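Local coordinates for mandelate racemase/muconate lactonizing enzyme family protein (Azoarcus sp., PDB 2QDE) that belongs to the mandelate racemase/muconate lactonizing enzyme family of the enolase superfamily and holds a barium ion at a metal site in its barrel domain, at residues I209-P223 / L235-S248. Sequence-based numbering, arbitrary orientation.
With BA (barium ion), chain I.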
loop_
_atom_site.group_PDB
_atom_site.type_symbol
_atom_site.label_atom_id
_atom_site.label_comp_id
_atom_site.label_asym_id
_atom_site.label_seq_id
_atom_site.Cartn_x
_atom_site.Cartn_y
_atom_site.Cartn_z
ATOM N N ILE A 209 4.958 -19.155 21.577
ATOM C CA ILE A 209 5.335 -19.792 20.324
ATOM C C ILE A 209 6.848 -19.937 20.242
ATOM O O ILE A 209 7.355 -20.980 19.835
ATOM C CB ILE A 209 4.809 -19.000 19.111
ATOM C CG1 ILE A 209 3.276 -18.993 19.143
ATOM C CG2 ILE A 209 5.302 -19.631 17.818
ATOM C CD1 ILE A 209 2.634 -18.171 18.063
ATOM N N ARG A 210 7.572 -18.897 20.635
ATOM C CA ARG A 210 9.029 -18.964 20.604
ATOM C C ARG A 210 9.521 -20.007 21.599
ATOM O O ARG A 210 10.491 -20.722 21.337
ATOM C CB ARG A 210 9.637 -17.588 20.905
ATOM C CG ARG A 210 9.463 -16.612 19.737
ATOM C CD ARG A 210 10.135 -15.271 19.979
ATOM N NE ARG A 210 10.204 -14.503 18.737
ATOM C CZ ARG A 210 10.717 -13.283 18.637
ATOM N NH1 ARG A 210 11.213 -12.679 19.706
ATOM N NH2 ARG A 210 10.734 -12.665 17.464
ATOM N N ALA A 211 8.827 -20.117 22.727
ATOM C CA ALA A 211 9.194 -21.087 23.747
ATOM C C ALA A 211 8.941 -22.510 23.253
ATOM O O ALA A 211 9.523 -23.463 23.761
ATOM C CB ALA A 211 8.400 -20.828 25.023
ATOM N N LEU A 212 8.079 -22.648 22.252
ATOM C CA LEU A 212 7.742 -23.960 21.716
ATOM C C LEU A 212 8.471 -24.336 20.428
ATOM O O LEU A 212 8.369 -25.474 19.973
ATOM C CB LEU A 212 6.234 -24.052 21.468
ATOM C CG LEU A 212 5.309 -23.910 22.685
ATOM C CD1 LEU A 212 3.853 -23.994 22.236
ATOM C CD2 LEU A 212 5.622 -25.011 23.695
ATOM N N GLU A 213 9.202 -23.394 19.840
ATOM C CA GLU A 213 9.903 -23.669 18.591
ATOM C C GLU A 213 10.836 -24.876 18.628
ATOM O O GLU A 213 10.995 -25.560 17.621
ATOM C CB GLU A 213 10.661 -22.415 18.114
ATOM C CG GLU A 213 9.719 -21.244 17.793
ATOM C CD GLU A 213 10.416 -20.017 17.217
ATOM O OE1 GLU A 213 11.508 -19.659 17.712
ATOM O OE2 GLU A 213 9.857 -19.400 16.277
ATOM N N LYS A 214 11.436 -25.161 19.779
ATOM C CA LYS A 214 12.348 -26.298 19.871
ATOM C C LYS A 214 11.632 -27.645 19.712
ATOM O O LYS A 214 12.280 -28.681 19.491
ATOM C CB LYS A 214 13.111 -26.265 21.203
ATOM C CG LYS A 214 12.284 -26.602 22.432
ATOM C CD LYS A 214 13.132 -26.451 23.690
ATOM C CE LYS A 214 13.510 -24.989 23.908
ATOM N NZ LYS A 214 14.652 -24.806 24.862
ATOM N N TYR A 215 10.301 -27.632 19.806
ATOM C CA TYR A 215 9.527 -28.862 19.670
ATOM C C TYR A 215 9.043 -29.120 18.246
ATOM O O TYR A 215 8.403 -30.134 17.975
ATOM C CB TYR A 215 8.350 -28.844 20.647
ATOM C CG TYR A 215 8.807 -28.718 22.078
ATOM C CD1 TYR A 215 9.598 -29.707 22.662
ATOM C CD2 TYR A 215 8.501 -27.588 22.834
ATOM C CE1 TYR A 215 10.080 -29.578 23.960
ATOM C CE2 TYR A 215 8.977 -27.445 24.142
ATOM C CZ TYR A 215 9.767 -28.446 24.693
ATOM O OH TYR A 215 10.249 -28.312 25.976
ATOM N N ASN A 216 9.362 -28.199 17.341
ATOM C CA ASN A 216 9.000 -28.311 15.926
ATOM C C ASN A 216 7.552 -28.645 15.606
ATOM O O ASN A 216 7.279 -29.560 14.835
ATOM C CB ASN A 216 9.900 -29.336 15.236
ATOM C CG ASN A 216 11.348 -28.928 15.248
ATOM O OD1 ASN A 216 11.948 -28.770 16.315
ATOM N ND2 ASN A 216 11.926 -28.750 14.063
ATOM N N LEU A 217 6.621 -27.900 16.184
ATOM C CA LEU A 217 5.209 -28.129 15.911
ATOM C C LEU A 217 4.951 -27.797 14.435
ATOM O O LEU A 217 5.522 -26.843 13.898
ATOM C CB LEU A 217 4.362 -27.231 16.816
ATOM C CG LEU A 217 4.568 -27.438 18.324
ATOM C CD1 LEU A 217 3.891 -26.320 19.111
ATOM C CD2 LEU A 217 4.015 -28.799 18.729
ATOM N N SER A 218 4.101 -28.578 13.777
ATOM C CA SER A 218 3.808 -28.321 12.373
ATOM C C SER A 218 3.084 -26.989 12.185
ATOM O O SER A 218 3.155 -26.386 11.114
ATOM C CB SER A 218 2.971 -29.456 11.772
ATOM O OG SER A 218 1.675 -29.498 12.341
ATOM N N LYS A 219 2.398 -26.525 13.227
ATOM C CA LYS A 219 1.665 -25.265 13.150
ATOM C C LYS A 219 1.020 -24.879 14.476
ATOM O O LYS A 219 0.952 -25.689 15.404
ATOM C CB LYS A 219 0.574 -25.370 12.075
ATOM C CG LYS A 219 -0.255 -26.661 12.168
ATOM C CD LYS A 219 -1.269 -26.763 11.038
ATOM C CE LYS A 219 -1.784 -28.184 10.861
ATOM N NZ LYS A 219 -0.724 -29.095 10.372
ATOM N N ILE A 220 0.566 -23.629 14.555
ATOM C CA ILE A 220 -0.134 -23.110 15.728
ATOM C C ILE A 220 -1.514 -22.681 15.233
ATOM O O ILE A 220 -1.623 -21.780 14.403
ATOM C CB ILE A 220 0.550 -21.862 16.335
ATOM C CG1 ILE A 220 2.017 -22.158 16.668
ATOM C CG2 ILE A 220 -0.199 -21.439 17.591
ATOM C CD1 ILE A 220 2.203 -23.280 17.642
ATOM N N GLU A 221 -2.565 -23.325 15.728
ATOM C CA GLU A 221 -3.917 -22.988 15.302
ATOM C C GLU A 221 -4.542 -21.830 16.083
ATOM O O GLU A 221 -4.681 -21.891 17.310
ATOM C CB GLU A 221 -4.824 -24.213 15.408
ATOM C CG GLU A 221 -6.230 -24.000 14.839
ATOM C CD GLU A 221 -7.118 -25.228 14.994
ATOM O OE1 GLU A 221 -6.567 -26.353 15.012
ATOM O OE2 GLU A 221 -8.363 -25.064 15.078
ATOM N N GLN A 222 -4.915 -20.784 15.348
ATOM C CA GLN A 222 -5.554 -19.586 15.896
ATOM C C GLN A 222 -5.025 -19.110 17.250
ATOM O O GLN A 222 -5.722 -19.205 18.270
ATOM C CB GLN A 222 -7.065 -19.807 16.016
ATOM C CG GLN A 222 -7.855 -18.516 16.184
ATOM C CD GLN A 222 -7.904 -17.697 14.906
ATOM O OE1 GLN A 222 -7.676 -16.486 14.920
ATOM N NE2 GLN A 222 -8.207 -18.355 13.792
ATOM N N PRO A 223 -3.795 -18.580 17.280
ATOM C CA PRO A 223 -3.235 -18.103 18.544
ATOM C C PRO A 223 -3.909 -16.830 19.062
ATOM O O PRO A 223 -4.072 -16.657 20.272
ATOM C CB PRO A 223 -1.756 -17.887 18.210
ATOM C CG PRO A 223 -1.786 -17.524 16.770
ATOM C CD PRO A 223 -2.804 -18.479 16.191
ATOM N N LEU A 235 2.359 -11.515 13.795
ATOM C CA LEU A 235 2.931 -12.668 14.480
ATOM C C LEU A 235 3.741 -13.487 13.492
ATOM O O LEU A 235 4.850 -13.927 13.798
ATOM C CB LEU A 235 1.823 -13.540 15.080
ATOM C CG LEU A 235 2.258 -14.697 15.981
ATOM C CD1 LEU A 235 3.034 -14.155 17.174
ATOM C CD2 LEU A 235 1.025 -15.461 16.469
ATOM N N ARG A 236 3.178 -13.694 12.307
ATOM C CA ARG A 236 3.854 -14.459 11.268
ATOM C C ARG A 236 5.202 -13.822 10.927
ATOM O O ARG A 236 6.094 -14.487 10.404
ATOM C CB ARG A 236 2.984 -14.541 10.007
ATOM C CG ARG A 236 1.686 -15.310 10.203
ATOM C CD ARG A 236 0.952 -15.599 8.888
ATOM N NE ARG A 236 1.807 -16.330 7.961
ATOM C CZ ARG A 236 2.511 -15.761 6.992
ATOM N NH1 ARG A 236 2.447 -14.450 6.812
ATOM N NH2 ARG A 236 3.315 -16.500 6.241
ATOM N N GLY A 237 5.343 -12.535 11.235
ATOM C CA GLY A 237 6.585 -11.840 10.952
ATOM C C GLY A 237 7.606 -11.946 12.076
ATOM O O GLY A 237 8.738 -11.482 11.933
ATOM N N LYS A 238 7.214 -12.547 13.196
ATOM C CA LYS A 238 8.117 -12.687 14.330
ATOM C C LYS A 238 8.400 -14.145 14.703
ATOM O O LYS A 238 9.287 -14.408 15.517
ATOM C CB LYS A 238 7.559 -11.967 15.567
ATOM C CG LYS A 238 7.229 -10.483 15.386
ATOM C CD LYS A 238 8.380 -9.678 14.781
ATOM C CE LYS A 238 9.610 -9.642 15.662
ATOM N NZ LYS A 238 10.637 -8.706 15.085
ATOM N N VAL A 239 7.648 -15.086 14.132
ATOM C CA VAL A 239 7.858 -16.499 14.440
ATOM C C VAL A 239 7.996 -17.350 13.187
ATOM O O VAL A 239 7.465 -17.016 12.129
ATOM C CB VAL A 239 6.702 -17.090 15.295
ATOM C CG1 VAL A 239 6.551 -16.299 16.579
ATOM C CG2 VAL A 239 5.403 -17.094 14.502
ATOM N N ALA A 240 8.693 -18.472 13.322
ATOM C CA ALA A 240 8.909 -19.367 12.196
ATOM C C ALA A 240 7.754 -20.337 12.003
ATOM O O ALA A 240 7.372 -20.650 10.876
ATOM C CB ALA A 240 10.204 -20.146 12.401
ATOM N N THR A 241 7.205 -20.811 13.117
ATOM C CA THR A 241 6.113 -21.778 13.104
ATOM C C THR A 241 4.906 -21.305 12.303
ATOM O O THR A 241 4.420 -20.193 12.493
ATOM C CB THR A 241 5.663 -22.100 14.541
ATOM O OG1 THR A 241 6.817 -22.334 15.355
ATOM C CG2 THR A 241 4.771 -23.340 14.555
ATOM N N PRO A 242 4.402 -22.158 11.399
ATOM C CA PRO A 242 3.241 -21.801 10.578
ATOM C C PRO A 242 2.059 -21.428 11.464
ATOM O O PRO A 242 1.850 -22.041 12.503
ATOM C CB PRO A 242 2.972 -23.075 9.781
ATOM C CG PRO A 242 4.328 -23.710 9.680
ATOM C CD PRO A 242 4.878 -23.512 11.071
ATOM N N ILE A 243 1.302 -20.419 11.046
ATOM C CA ILE A 243 0.140 -19.957 11.788
ATOM C C ILE A 243 -1.114 -20.221 10.949
ATOM O O ILE A 243 -1.253 -19.672 9.854
ATOM C CB ILE A 243 0.237 -18.443 12.075
ATOM C CG1 ILE A 243 1.552 -18.123 12.801
ATOM C CG2 ILE A 243 -0.969 -17.984 12.878
ATOM C CD1 ILE A 243 1.707 -18.802 14.149
ATOM N N TYR A 244 -2.012 -21.061 11.462
ATOM C CA TYR A 244 -3.256 -21.399 10.766
ATOM C C TYR A 244 -4.447 -20.654 11.368
ATOM O O TYR A 244 -4.465 -20.369 12.565
ATOM C CB TYR A 244 -3.523 -22.905 10.842
ATOM C CG TYR A 244 -2.788 -23.728 9.803
ATOM C CD1 TYR A 244 -1.439 -23.499 9.515
ATOM C CD2 TYR A 244 -3.435 -24.766 9.138
ATOM C CE1 TYR A 244 -0.754 -24.290 8.589
ATOM C CE2 TYR A 244 -2.762 -25.561 8.213
ATOM C CZ TYR A 244 -1.425 -25.319 7.945
ATOM O OH TYR A 244 -0.771 -26.109 7.030
ATOM N N ALA A 245 -5.445 -20.362 10.537
ATOM C CA ALA A 245 -6.628 -19.647 10.994
ATOM C C ALA A 245 -7.878 -20.526 11.016
ATOM O O ALA A 245 -8.155 -21.245 10.056
ATOM C CB ALA A 245 -6.870 -18.445 10.102
ATOM N N ASP A 246 -8.622 -20.474 12.117
ATOM C CA ASP A 246 -9.866 -21.227 12.234
ATOM C C ASP A 246 -10.960 -20.196 12.454
ATOM O O ASP A 246 -11.651 -19.799 11.515
ATOM C CB ASP A 246 -9.822 -22.202 13.414
ATOM C CG ASP A 246 -11.151 -22.918 13.637
ATOM O OD1 ASP A 246 -12.111 -22.702 12.861
ATOM O OD2 ASP A 246 -11.232 -23.708 14.602
ATOM N N GLU A 247 -11.088 -19.744 13.698
ATOM C CA GLU A 247 -12.086 -18.749 14.043
ATOM C C GLU A 247 -12.039 -17.531 13.121
ATOM O O GLU A 247 -13.079 -16.976 12.783
ATOM C CB GLU A 247 -11.922 -18.311 15.505
ATOM C CG GLU A 247 -12.417 -19.338 16.519
ATOM C CD GLU A 247 -11.367 -20.371 16.909
ATOM O OE1 GLU A 247 -10.466 -20.674 16.096
ATOM O OE2 GLU A 247 -11.455 -20.886 18.045
ATOM N N SER A 248 -10.840 -17.119 12.713
ATOM C CA SER A 248 -10.696 -15.966 11.826
ATOM C C SER A 248 -11.262 -16.222 10.433
ATOM O O SER A 248 -11.706 -15.290 9.761
ATOM C CB SER A 248 -9.226 -15.559 11.697
ATOM O OG SER A 248 -8.724 -15.068 12.927
HETATM BA BA BA I . -10.073 -23.954 16.979
HETATM O O HOH W 1 6.181 -23.041 18.142
#
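E221 and D246 meet at the barium ion: E221 OE2 lies 2.8 Å from barium and D246 OD2 2.7 Å, with the two carboxylate planes turned 53° apart. D195 and N197 supply the other protein ligands. The shared cation probably offsets the repulsion between E221 OE2 and D246 OD2. CG anti to the backbone N (chi1 -174°) and an extended chain carry the E221 carboxylate out to the metal; its OE1 pairs with K165, while D246 OD1 pairs with K273.

Behind the site the two strands run parallel. I220 N donates to P242 O (2.9 Å), Y244 N to I220 O, and Q222 N to Y244 O (2.8 Å). On the face that carries Y244, the aliphatic part of K219 lies over the tyrosine ring; K219 NZ, in an off-centre cation-pi position, donates to S218 OG at 3.1 Å, and S218 OG is also hydrogen-bonded to D191. The other face is apolar: I209 CD1 and L235 CD2 meet tip to tip at 3.5 Å, and I243 CD1 packs against I220 CB at 3.9 Å.

Farther out, R210 NH2 donates in its guanidinium plane to a lone pair of K238 O (3.0 Å), its NH1 going to A240 O of a neighbouring subunit. A water links I209 O to T241 OG1. This is a beta-alpha-beta unit of the TIM-barrel-like domain: strand 220-221 sits between strands 192-195 and 243-245, with helices 202-212 and 229-236 packed outside.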